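Local coordinates for polyketide synthase PksJ (Bacillus subtilis subsp. subtilis, PDB 4J1Q), which probably reduces keto groups stereoselectively, at both the alpha and the beta position, with NADPH as a ketoreductase domain of the bacillaene polyketide assembly line, at residues R84-M89 / K314-L319; N91-L96 / E305-V310; K120-G125 / M358-E363. All blocks are in the same frame, centred on the assembly; numbering follows the deposited sequence.

Interaction 1: R84-M89 / K314-L319; sequences RYQCYM and KVSGLL. With NDP (NADPH dihydro-nicotinamide-adenine-dinucleotide phosphate), chain B.
Lys314 NZ is gripped by three oxygens: O2D of NADPH at 3.1 Å, O3D of the same NADPH at a short 2.5 Å from NZ, and the side-chain carbonyl of Asn355. O2D and O3D are the hydroxyls of the nicotinamide ribose. An outstretched lysine suits this place because its chain runs straight to CE and bends at the last torsion (chi4 -79°), which turns the amine onto the ribose. A ribose-gripping lysine is a trait of the short-chain dehydrogenase/reductase family, and its pairing here with Asn355 is consistent with the exchanged Lys and Asn positions of polyketide ketoreductases. Away from the cofactor, the axes of the short segments 314-319 and 84-89 run nearly antiparallel (174°) and come within 10.1 Å. Val315 points from one helix toward the other. Its CG1 meets Tyr85 CD2 at 3.8 Å, coming obliquely to the ring, and also touches the aliphatic part of Gln86 at CG (4.0 Å). With CG anti to the backbone N (chi1 -175°), Tyr85 projects into this interface, Met89 CG lying over one face of the ring and the buried hydroxyl bonded to Ala353 O. The end of Gln86 lies beside Ser316; the Ser316 hydroxyl makes a weak hydrogen bond to His80.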
loop_
_atom_site.group_PDB
_atom_site.type_symbol
_atom_site.label_atom_id
_atom_site.label_comp_id
_atom_site.label_asym_id
_atom_site.label_seq_id
_atom_site.Cartn_x
_atom_site.Cartn_y
_atom_site.Cartn_z
ATOM N N ARG A 84 -5.293 -0.238 14.953
ATOM C CA ARG A 84 -4.143 -0.774 15.652
ATOM C C ARG A 84 -2.882 -0.552 14.838
ATOM O O ARG A 84 -1.837 -0.198 15.389
ATOM C CB ARG A 84 -4.346 -2.261 15.928
ATOM C CG ARG A 84 -4.396 -2.607 17.406
ATOM C CD ARG A 84 -4.812 -4.053 17.610
ATOM N NE ARG A 84 -6.176 -4.272 17.158
ATOM C CZ ARG A 84 -6.576 -5.329 16.470
ATOM N NH1 ARG A 84 -5.714 -6.281 16.149
ATOM N NH2 ARG A 84 -7.849 -5.452 16.142
ATOM N N TYR A 85 -2.984 -0.761 13.530
ATOM C CA TYR A 85 -1.903 -0.463 12.579
ATOM C C TYR A 85 -1.465 0.997 12.656
ATOM O O TYR A 85 -0.281 1.296 12.818
ATOM C CB TYR A 85 -2.379 -0.788 11.149
ATOM C CG TYR A 85 -1.307 -0.636 10.098
ATOM C CD1 TYR A 85 -0.480 -1.708 9.768
ATOM C CD2 TYR A 85 -1.130 0.569 9.402
ATOM C CE1 TYR A 85 0.492 -1.588 8.774
ATOM C CE2 TYR A 85 -0.170 0.677 8.396
ATOM C CZ TYR A 85 0.645 -0.405 8.099
ATOM O OH TYR A 85 1.600 -0.308 7.110
ATOM N N GLN A 86 -2.415 1.915 12.523
ATOM C CA GLN A 86 -2.091 3.341 12.592
ATOM C C GLN A 86 -1.340 3.662 13.886
ATOM O O GLN A 86 -0.283 4.305 13.864
ATOM C CB GLN A 86 -3.367 4.200 12.489
ATOM C CG GLN A 86 -4.185 3.946 11.232
ATOM C CD GLN A 86 -5.096 5.099 10.886
ATOM O OE1 GLN A 86 -5.013 6.169 11.483
ATOM N NE2 GLN A 86 -5.953 4.903 9.899
ATOM N N CYS A 87 -1.854 3.132 14.997
ATOM C CA CYS A 87 -1.211 3.303 16.294
ATOM C C CYS A 87 0.220 2.773 16.295
ATOM O O CYS A 87 1.149 3.474 16.685
ATOM C CB CYS A 87 -2.036 2.627 17.386
ATOM S SG CYS A 87 -1.532 3.062 19.066
ATOM N N TYR A 88 0.410 1.541 15.836
ATOM C CA TYR A 88 1.729 0.916 15.928
ATOM C C TYR A 88 2.720 1.576 14.993
ATOM O O TYR A 88 3.904 1.713 15.337
ATOM C CB TYR A 88 1.657 -0.571 15.638
ATOM C CG TYR A 88 0.932 -1.356 16.691
ATOM C CD1 TYR A 88 0.803 -0.868 17.995
ATOM C CD2 TYR A 88 0.409 -2.602 16.413
ATOM C CE1 TYR A 88 0.171 -1.607 18.979
ATOM C CE2 TYR A 88 -0.266 -3.325 17.380
ATOM C CZ TYR A 88 -0.374 -2.829 18.661
ATOM O OH TYR A 88 -1.045 -3.570 19.605
ATOM N N MET A 89 2.222 2.034 13.836
ATOM C CA MET A 89 3.055 2.771 12.888
ATOM C C MET A 89 3.581 4.045 13.515
ATOM O O MET A 89 4.751 4.387 13.352
ATOM C CB MET A 89 2.281 3.102 11.596
ATOM C CG MET A 89 1.916 1.890 10.762
ATOM S SD MET A 89 3.351 0.880 10.303
ATOM C CE MET A 89 3.127 -0.514 11.418
ATOM N N LYS A 314 -6.202 5.721 3.606
ATOM C CA LYS A 314 -5.720 4.517 2.922
ATOM C C LYS A 314 -5.775 3.314 3.874
ATOM O O LYS A 314 -5.702 2.148 3.462
ATOM C CB LYS A 314 -4.301 4.743 2.377
ATOM C CG LYS A 314 -4.270 5.532 1.053
ATOM C CD LYS A 314 -2.857 5.775 0.559
ATOM C CE LYS A 314 -2.830 6.630 -0.702
ATOM N NZ LYS A 314 -3.142 5.917 -1.988
ATOM N N VAL A 315 -5.875 3.588 5.170
ATOM C CA VAL A 315 -5.790 2.494 6.122
ATOM C C VAL A 315 -7.126 2.215 6.781
ATOM O O VAL A 315 -7.792 1.252 6.412
ATOM C CB VAL A 315 -4.625 2.672 7.114
ATOM C CG1 VAL A 315 -4.539 1.478 8.059
ATOM C CG2 VAL A 315 -3.342 2.809 6.330
ATOM N N SER A 316 -7.602 3.151 7.594
ATOM C CA SER A 316 -8.951 3.075 8.125
ATOM C C SER A 316 -9.990 3.289 7.044
ATOM O O SER A 316 -11.034 2.600 7.021
ATOM C CB SER A 316 -9.163 4.099 9.243
ATOM O OG SER A 316 -8.545 3.647 10.420
ATOM N N GLY A 317 -9.743 4.275 6.188
ATOM C CA GLY A 317 -10.669 4.583 5.114
ATOM C C GLY A 317 -10.953 3.353 4.294
ATOM O O GLY A 317 -12.104 3.073 3.966
ATOM N N LEU A 318 -9.900 2.585 4.004
ATOM C CA LEU A 318 -10.008 1.411 3.161
ATOM C C LEU A 318 -10.755 0.296 3.875
ATOM O O LEU A 318 -11.649 -0.312 3.315
ATOM C CB LEU A 318 -8.618 0.935 2.743
ATOM C CG LEU A 318 -8.588 -0.293 1.841
ATOM C CD1 LEU A 318 -7.357 -0.304 0.975
ATOM C CD2 LEU A 318 -8.533 -1.506 2.721
ATOM N N LEU A 319 -10.391 0.034 5.121
ATOM C CA LEU A 319 -11.107 -0.935 5.917
ATOM C C LEU A 319 -12.587 -0.590 5.886
ATOM O O LEU A 319 -13.403 -1.438 5.555
ATOM C CB LEU A 319 -10.571 -0.969 7.349
ATOM C CG LEU A 319 -11.141 -1.946 8.400
ATOM C CD1 LEU A 319 -10.144 -2.189 9.529
ATOM C CD2 LEU A 319 -12.440 -1.416 9.007
HETATM P PA NDP B . -5.095 13.665 -5.701
HETATM O O1A NDP B . -4.625 14.270 -4.373
HETATM O O2A NDP B . -5.394 14.476 -6.923
HETATM O O5B NDP B . -6.332 12.700 -5.405
HETATM C C5B NDP B . -6.608 12.246 -4.077
HETATM C C4B NDP B . -8.071 12.574 -3.828
HETATM O O4B NDP B . -8.471 11.947 -2.607
HETATM C C3B NDP B . -8.241 14.066 -3.589
HETATM O O3B NDP B . -9.203 14.478 -4.601
HETATM C C2B NDP B . -8.834 14.188 -2.187
HETATM O O2B NDP B . -9.987 15.084 -2.194
HETATM C C1B NDP B . -9.361 12.796 -1.890
HETATM N N9A NDP B . -9.215 12.547 -0.424
HETATM C C8A NDP B . -8.113 12.821 0.361
HETATM N N7A NDP B . -8.410 12.422 1.658
HETATM C C5A NDP B . -9.689 11.839 1.652
HETATM C C6A NDP B . -10.502 11.276 2.634
HETATM N N6A NDP B . -10.126 11.217 3.952
HETATM N N1A NDP B . -11.731 10.796 2.288
HETATM C C2A NDP B . -12.178 10.893 1.012
HETATM N N3A NDP B . -11.420 11.474 0.058
HETATM C C4A NDP B . -10.156 11.919 0.339
HETATM O O3 NDP B . -4.016 12.528 -6.086
HETATM P PN NDP B . -4.206 11.615 -7.386
HETATM O O1N NDP B . -2.968 11.938 -8.217
HETATM O O2N NDP B . -5.633 11.671 -7.900
HETATM O O5D NDP B . -3.991 10.140 -6.763
HETATM C C5D NDP B . -5.014 9.135 -6.755
HETATM C C4D NDP B . -4.505 7.955 -5.895
HETATM O O4D NDP B . -3.444 7.280 -6.606
HETATM C C3D NDP B . -3.891 8.452 -4.579
HETATM O O3D NDP B . -4.279 7.594 -3.480
HETATM C C2D NDP B . -2.415 8.397 -4.831
HETATM O O2D NDP B . -1.744 8.098 -3.604
HETATM C C1D NDP B . -2.234 7.291 -5.881
HETATM N N1N NDP B . -1.094 7.570 -6.765
HETATM C C2N NDP B . -1.090 8.641 -7.609
HETATM C C3N NDP B . 0.032 8.939 -8.416
HETATM C C7N NDP B . 0.002 10.138 -9.367
HETATM O O7N NDP B . 0.840 10.186 -10.278
HETATM N N7N NDP B . -0.856 11.164 -9.159
HETATM C C4N NDP B . 1.206 8.147 -8.306
HETATM C C5N NDP B . 1.183 7.066 -7.403
HETATM C C6N NDP B . 0.016 6.815 -6.640
HETATM P P2B NDP B . -10.436 15.903 -0.869
HETATM O O1X NDP B . -9.114 16.569 -0.424
HETATM O O2X NDP B . -11.530 16.773 -1.474
HETATM O O3X NDP B . -10.941 14.879 0.127
#

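Interaction 2: N91-L96 / E305-V310; sequences NIFELL and EEFQEV
Phe307 and Phe93 carry this contact, and the helix of 305-310 leads up to their meeting with Glu306, whose carboxylate faces elsewhere and forms a salt bridge with Lys302; Lys302 in turn touches the side chain of Phe93. One residue on, Phe307 points straight at the helix of 91-96. Both phenylalanines hold CG anti to the backbone N (chi1 -165° in Phe307, 163° in Phe93), a setting that carries each ring out from its own helix, and the two overlap side by side, entering from opposing helices. They form an offset (parallel-displaced) face-to-face stack, with centroids 4.2 Å apart and planes inclined by only 18°. Phe307 CD1 sits over the centre of the Phe93 ring, whereas Phe93 CG lies toward the rim of Phe307, and the closest atoms are Phe93 CD1 and Phe307 CE1 at 3.6 Å. The offset brings Phe93 CB over the Phe307 face as well, in a CH-pi contact 4.1 Å from the ring centroid. Further along, Val310 turns to Asp350 of helix 349-370, which Phe307 also touches, while Ile299 packs on Phe93. Phenylalanine suits both positions, because a broad flat ring can bridge helices whose nearest CA atoms, those of Phe93 and Phe307, are 8.7 Å apart. Such a join depends on dispersion and on burying apolar surface, and asks for no polar partner between the rings.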
loop_
_atom_site.group_PDB
_atom_site.type_symbol
_atom_site.label_atom_id
_atom_site.label_comp_id
_atom_site.label_asym_id
_atom_site.label_seq_id
_atom_site.Cartn_x
_atom_site.Cartn_y
_atom_site.Cartn_z
ATOM N N ASN A 91 4.024 4.468 16.701
ATOM C CA ASN A 91 5.040 4.028 17.670
ATOM C C ASN A 91 6.385 3.763 17.005
ATOM O O ASN A 91 7.409 4.221 17.523
ATOM C CB ASN A 91 4.594 2.769 18.411
ATOM C CG ASN A 91 3.363 3.005 19.253
ATOM O OD1 ASN A 91 3.143 4.107 19.742
ATOM N ND2 ASN A 91 2.522 1.993 19.369
ATOM N N ILE A 92 6.382 3.058 15.852
ATOM C CA ILE A 92 7.618 2.846 15.090
ATOM C C ILE A 92 8.190 4.182 14.710
ATOM O O ILE A 92 9.403 4.417 14.800
ATOM C CB ILE A 92 7.411 2.104 13.748
ATOM C CG1 ILE A 92 6.703 0.753 13.943
ATOM C CG2 ILE A 92 8.747 1.949 13.034
ATOM C CD1 ILE A 92 7.024 0.085 15.245
ATOM N N PHE A 93 7.297 5.057 14.277
ATOM C CA PHE A 93 7.674 6.364 13.774
ATOM C C PHE A 93 8.319 7.196 14.878
ATOM O O PHE A 93 9.356 7.839 14.655
ATOM C CB PHE A 93 6.430 7.034 13.185
ATOM C CG PHE A 93 6.553 8.512 12.987
ATOM C CD1 PHE A 93 7.357 9.015 11.985
ATOM C CD2 PHE A 93 5.716 9.382 13.676
ATOM C CE1 PHE A 93 7.379 10.371 11.727
ATOM C CE2 PHE A 93 5.722 10.728 13.419
ATOM C CZ PHE A 93 6.543 11.226 12.423
ATOM N N GLU A 94 7.781 7.096 16.094
ATOM C CA GLU A 94 8.314 7.890 17.217
ATOM C C GLU A 94 9.609 7.290 17.731
ATOM O O GLU A 94 10.467 7.992 18.213
ATOM C CB GLU A 94 7.300 8.003 18.354
ATOM C CG GLU A 94 6.060 8.800 17.986
ATOM C CD GLU A 94 5.033 8.826 19.100
ATOM O OE1 GLU A 94 4.857 7.797 19.787
ATOM O OE2 GLU A 94 4.409 9.886 19.305
ATOM N N LEU A 95 9.730 5.979 17.598
ATOM C CA LEU A 95 10.976 5.285 17.854
ATOM C C LEU A 95 12.128 5.786 16.976
ATOM O O LEU A 95 13.176 6.146 17.478
ATOM C CB LEU A 95 10.760 3.793 17.661
ATOM C CG LEU A 95 11.958 2.890 17.869
ATOM C CD1 LEU A 95 12.394 2.888 19.336
ATOM C CD2 LEU A 95 11.626 1.490 17.387
ATOM N N LEU A 96 11.923 5.844 15.666
ATOM C CA LEU A 96 12.966 6.348 14.760
ATOM C C LEU A 96 13.385 7.765 15.139
ATOM O O LEU A 96 14.574 8.041 15.317
ATOM C CB LEU A 96 12.483 6.349 13.309
ATOM C CG LEU A 96 12.148 4.986 12.699
ATOM C CD1 LEU A 96 11.431 5.183 11.368
ATOM C CD2 LEU A 96 13.402 4.147 12.514
ATOM N N GLU A 305 0.437 14.423 13.833
ATOM C CA GLU A 305 -0.836 14.783 13.202
ATOM C C GLU A 305 -0.794 14.569 11.699
ATOM O O GLU A 305 -1.749 14.037 11.094
ATOM C CB GLU A 305 -1.226 16.237 13.508
ATOM C CG GLU A 305 -1.506 16.514 14.969
ATOM C CD GLU A 305 -0.238 16.671 15.780
ATOM O OE1 GLU A 305 -0.104 15.973 16.815
ATOM O OE2 GLU A 305 0.618 17.491 15.380
ATOM N N GLU A 306 0.293 15.010 11.080
ATOM C CA GLU A 306 0.438 14.863 9.642
ATOM C C GLU A 306 0.537 13.383 9.294
ATOM O O GLU A 306 -0.138 12.900 8.355
ATOM C CB GLU A 306 1.688 15.590 9.156
ATOM C CG GLU A 306 1.710 15.739 7.651
ATOM C CD GLU A 306 2.981 16.369 7.146
ATOM O OE1 GLU A 306 2.893 17.433 6.497
ATOM O OE2 GLU A 306 4.056 15.754 7.316
ATOM N N PHE A 307 1.395 12.685 10.036
ATOM C CA PHE A 307 1.542 11.241 9.932
ATOM C C PHE A 307 0.196 10.498 9.938
ATOM O O PHE A 307 -0.138 9.817 8.990
ATOM C CB PHE A 307 2.450 10.734 11.065
ATOM C CG PHE A 307 2.961 9.339 10.857
ATOM C CD1 PHE A 307 4.140 9.117 10.156
ATOM C CD2 PHE A 307 2.233 8.236 11.301
ATOM C CE1 PHE A 307 4.604 7.827 9.923
ATOM C CE2 PHE A 307 2.694 6.941 11.074
ATOM C CZ PHE A 307 3.884 6.736 10.382
ATOM N N GLN A 308 -0.600 10.668 10.982
ATOM C CA GLN A 308 -1.924 10.022 11.052
ATOM C C GLN A 308 -2.795 10.434 9.900
ATOM O O GLN A 308 -3.634 9.656 9.430
ATOM C CB GLN A 308 -2.656 10.341 12.372
ATOM C CG GLN A 308 -2.108 9.563 13.579
ATOM C CD GLN A 308 -2.142 8.063 13.351
ATOM O OE1 GLN A 308 -1.204 7.360 13.695
ATOM N NE2 GLN A 308 -3.236 7.568 12.756
ATOM N N GLU A 309 -2.694 11.696 9.517
ATOM C CA GLU A 309 -3.573 12.262 8.509
ATOM C C GLU A 309 -3.346 11.633 7.140
ATOM O O GLU A 309 -4.279 11.453 6.367
ATOM C CB GLU A 309 -3.351 13.756 8.438
ATOM C CG GLU A 309 -4.195 14.496 7.425
ATOM C CD GLU A 309 -3.649 15.900 7.165
ATOM O OE1 GLU A 309 -3.434 16.682 8.126
ATOM O OE2 GLU A 309 -3.346 16.202 5.993
ATOM N N VAL A 310 -2.106 11.286 6.810
ATOM C CA VAL A 310 -1.934 10.572 5.549
ATOM C C VAL A 310 -2.218 9.071 5.603
ATOM O O VAL A 310 -2.625 8.502 4.599
ATOM C CB VAL A 310 -0.651 10.938 4.768
ATOM C CG1 VAL A 310 0.082 12.113 5.390
ATOM C CG2 VAL A 310 0.240 9.722 4.545
#

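Interaction 3: K120-G125 / M358-E363; sequences KQLFAG and MDAFAE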
loop_
_atom_site.group_PDB
_atom_site.type_symbol
_atom_site.label_atom_id
_atom_site.label_comp_id
_atom_site.label_asym_id
_atom_site.label_seq_id
_atom_site.Cartn_x
_atom_site.Cartn_y
_atom_site.Cartn_z
ATOM N N LYS A 120 -3.283 -10.130 11.560
ATOM C CA LYS A 120 -1.983 -9.635 11.972
ATOM C C LYS A 120 -1.024 -9.589 10.787
ATOM O O LYS A 120 0.043 -8.972 10.840
ATOM C CB LYS A 120 -1.424 -10.511 13.096
ATOM C CG LYS A 120 -2.120 -10.277 14.427
ATOM C CD LYS A 120 -2.054 -11.497 15.325
ATOM C CE LYS A 120 -2.766 -11.236 16.646
ATOM N NZ LYS A 120 -1.851 -10.695 17.690
ATOM N N GLN A 121 -1.453 -10.233 9.712
ATOM C CA GLN A 121 -0.761 -10.207 8.431
ATOM C C GLN A 121 -0.531 -8.755 7.988
ATOM O O GLN A 121 0.522 -8.405 7.465
ATOM C CB GLN A 121 -1.641 -10.902 7.391
ATOM C CG GLN A 121 -0.916 -11.894 6.517
ATOM C CD GLN A 121 -1.869 -12.604 5.572
ATOM O OE1 GLN A 121 -2.656 -11.956 4.854
ATOM N NE2 GLN A 121 -1.864 -13.946 5.618
ATOM N N LEU A 122 -1.569 -7.944 8.149
ATOM C CA LEU A 122 -1.560 -6.570 7.732
ATOM C C LEU A 122 -0.418 -5.715 8.310
ATOM O O LEU A 122 0.031 -4.777 7.657
ATOM C CB LEU A 122 -2.901 -5.951 8.052
ATOM C CG LEU A 122 -4.061 -6.617 7.307
ATOM C CD1 LEU A 122 -5.369 -5.951 7.688
ATOM C CD2 LEU A 122 -3.833 -6.554 5.807
ATOM N N PHE A 123 0.038 -6.035 9.527
ATOM C CA PHE A 123 1.193 -5.364 10.135
ATOM C C PHE A 123 2.435 -5.467 9.245
ATOM O O PHE A 123 3.347 -4.690 9.382
ATOM C CB PHE A 123 1.482 -5.950 11.528
ATOM C CG PHE A 123 0.394 -5.684 12.531
ATOM C CD1 PHE A 123 0.021 -6.659 13.442
ATOM C CD2 PHE A 123 -0.292 -4.476 12.542
ATOM C CE1 PHE A 123 -1.015 -6.441 14.337
ATOM C CE2 PHE A 123 -1.286 -4.225 13.471
ATOM C CZ PHE A 123 -1.662 -5.214 14.366
ATOM N N ALA A 124 2.456 -6.446 8.344
ATOM C CA ALA A 124 3.563 -6.606 7.402
ATOM C C ALA A 124 3.743 -5.334 6.564
ATOM O O ALA A 124 4.828 -5.069 6.012
ATOM C CB ALA A 124 3.315 -7.807 6.483
ATOM N N GLY A 125 2.657 -4.575 6.432
ATOM C CA GLY A 125 2.734 -3.238 5.867
ATOM C C GLY A 125 3.811 -2.331 6.460
ATOM O O GLY A 125 4.222 -1.358 5.831
ATOM N N MET A 358 -2.272 -1.195 2.094
ATOM C CA MET A 358 -3.254 -1.517 1.049
ATOM C C MET A 358 -2.828 -2.737 0.270
ATOM O O MET A 358 -3.620 -3.666 0.085
ATOM C CB MET A 358 -3.468 -0.327 0.094
ATOM C CG MET A 358 -4.151 0.842 0.780
ATOM S SD MET A 358 -4.970 1.943 -0.368
ATOM C CE MET A 358 -3.678 2.388 -1.541
ATOM N N ASP A 359 -1.546 -2.750 -0.133
ATOM C CA ASP A 359 -0.927 -3.952 -0.744
ATOM C C ASP A 359 -1.173 -5.206 0.095
ATOM O O ASP A 359 -1.618 -6.217 -0.426
ATOM C CB ASP A 359 0.579 -3.760 -0.941
ATOM C CG ASP A 359 0.904 -2.506 -1.751
ATOM O OD1 ASP A 359 -0.022 -1.961 -2.428
ATOM O OD2 ASP A 359 2.084 -2.053 -1.695
ATOM N N ALA A 360 -0.902 -5.124 1.392
ATOM C CA ALA A 360 -1.102 -6.268 2.296
ATOM C C ALA A 360 -2.579 -6.615 2.379
ATOM O O ALA A 360 -2.941 -7.779 2.463
ATOM C CB ALA A 360 -0.553 -5.986 3.696
ATOM N N PHE A 361 -3.429 -5.599 2.332
ATOM C CA PHE A 361 -4.873 -5.817 2.385
ATOM C C PHE A 361 -5.409 -6.587 1.173
ATOM O O PHE A 361 -6.354 -7.376 1.290
ATOM C CB PHE A 361 -5.590 -4.473 2.538
ATOM C CG PHE A 361 -6.984 -4.585 3.087
ATOM C CD1 PHE A 361 -7.200 -4.747 4.449
ATOM C CD2 PHE A 361 -8.081 -4.550 2.240
ATOM C CE1 PHE A 361 -8.491 -4.886 4.952
ATOM C CE2 PHE A 361 -9.365 -4.711 2.737
ATOM C CZ PHE A 361 -9.573 -4.863 4.094
ATOM N N ALA A 362 -4.810 -6.359 0.005
ATOM C CA ALA A 362 -5.245 -7.039 -1.222
ATOM C C ALA A 362 -5.219 -8.557 -1.049
ATOM O O ALA A 362 -6.159 -9.254 -1.457
ATOM C CB ALA A 362 -4.410 -6.618 -2.429
ATOM N N GLU A 363 -4.124 -9.074 -0.504
ATOM C CA GLU A 363 -4.033 -10.510 -0.256
ATOM C C GLU A 363 -5.020 -10.946 0.822
ATOM O O GLU A 363 -5.653 -11.997 0.708
ATOM C CB GLU A 363 -2.606 -10.937 0.118
ATOM C CG GLU A 363 -2.385 -12.445 0.069
ATOM C CD GLU A 363 -2.333 -13.013 -1.351
ATOM O OE1 GLU A 363 -1.225 -13.069 -1.927
ATOM O OE2 GLU A 363 -3.385 -13.443 -1.880
#
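Leu122 spreads its two methyl branches over the helix of 358-363, each with a different task. Its CG is anti to the carbonyl carbon, beside the backbone N (chi1 -62°), and chi2 near 180° completes a common, relaxed leucine conformation that brings the end of the side chain nearer the helix than its first bond would suggest. CD2 lies against the helix backbone between residues 360 and 361, 3.6 Å from Phe361 N and 3.7 Å from Ala360 C, and rests on Ala360 CB at 3.9 Å. Leu122 CD1 comes to the edge of the Phe361 ring, near its plane, 3.9 Å from Phe361 CD1. Phe361 holds CG anti to its own N (chi1 -159°), which puts the ring where Leu122 CD1 meets its edge, and where Leu318 and Tyr364 also pack on it. A branched leucine thus engages a backbone and an aromatic rim at once. Ala360 points directly at the 3-10 turn of 122-125, and its small methyl lets the chains draw close: the CA atoms of Leu122 and Ala360 are 5.5 Å apart. Gly125, with no side chain, brings bare backbone up to the same methyl, its N lying 4.4 Å from Ala360 CB, and that N is bonded within the turn to Leu122 O. Phe123 points away from the helix, and its side chain packs on Tyr85 and Tyr88. Asp359 is buried, and its carboxylate is satisfied by Ser337, Ser380 and Asn382. Joining the loop after strand 108-115 to helix 349-370 in this way is consistent with the usual plan of polyketide ketoreductases, in which a structural subdomain packs against a Rossmann-fold catalytic subdomain.

Interactions 1 and 2 lie along the same pair of helices, 81-98 and 304-324, with centres about 11 Å apart, so the phenylalanine stack and the packing around Val315 follow one seam. Interaction 3, centred about 10 Å from interaction 1, adds helix 349-370 to the group. Tyr85 joins these two, its CE1 lying 3.4 Å from Leu122 O, and Lys314 O comes within 3.4 Å of Met358 CG. Interactions 2 and 3 do not touch, their nearest atoms being about 8 Å apart. Interaction 1 alone reaches NADPH directly. In interaction 3 the side chain of Phe361 is about 14 Å from the bound NADPH, although helix 349-370, which carries Phe361, also supplies Asn355 to Lys314.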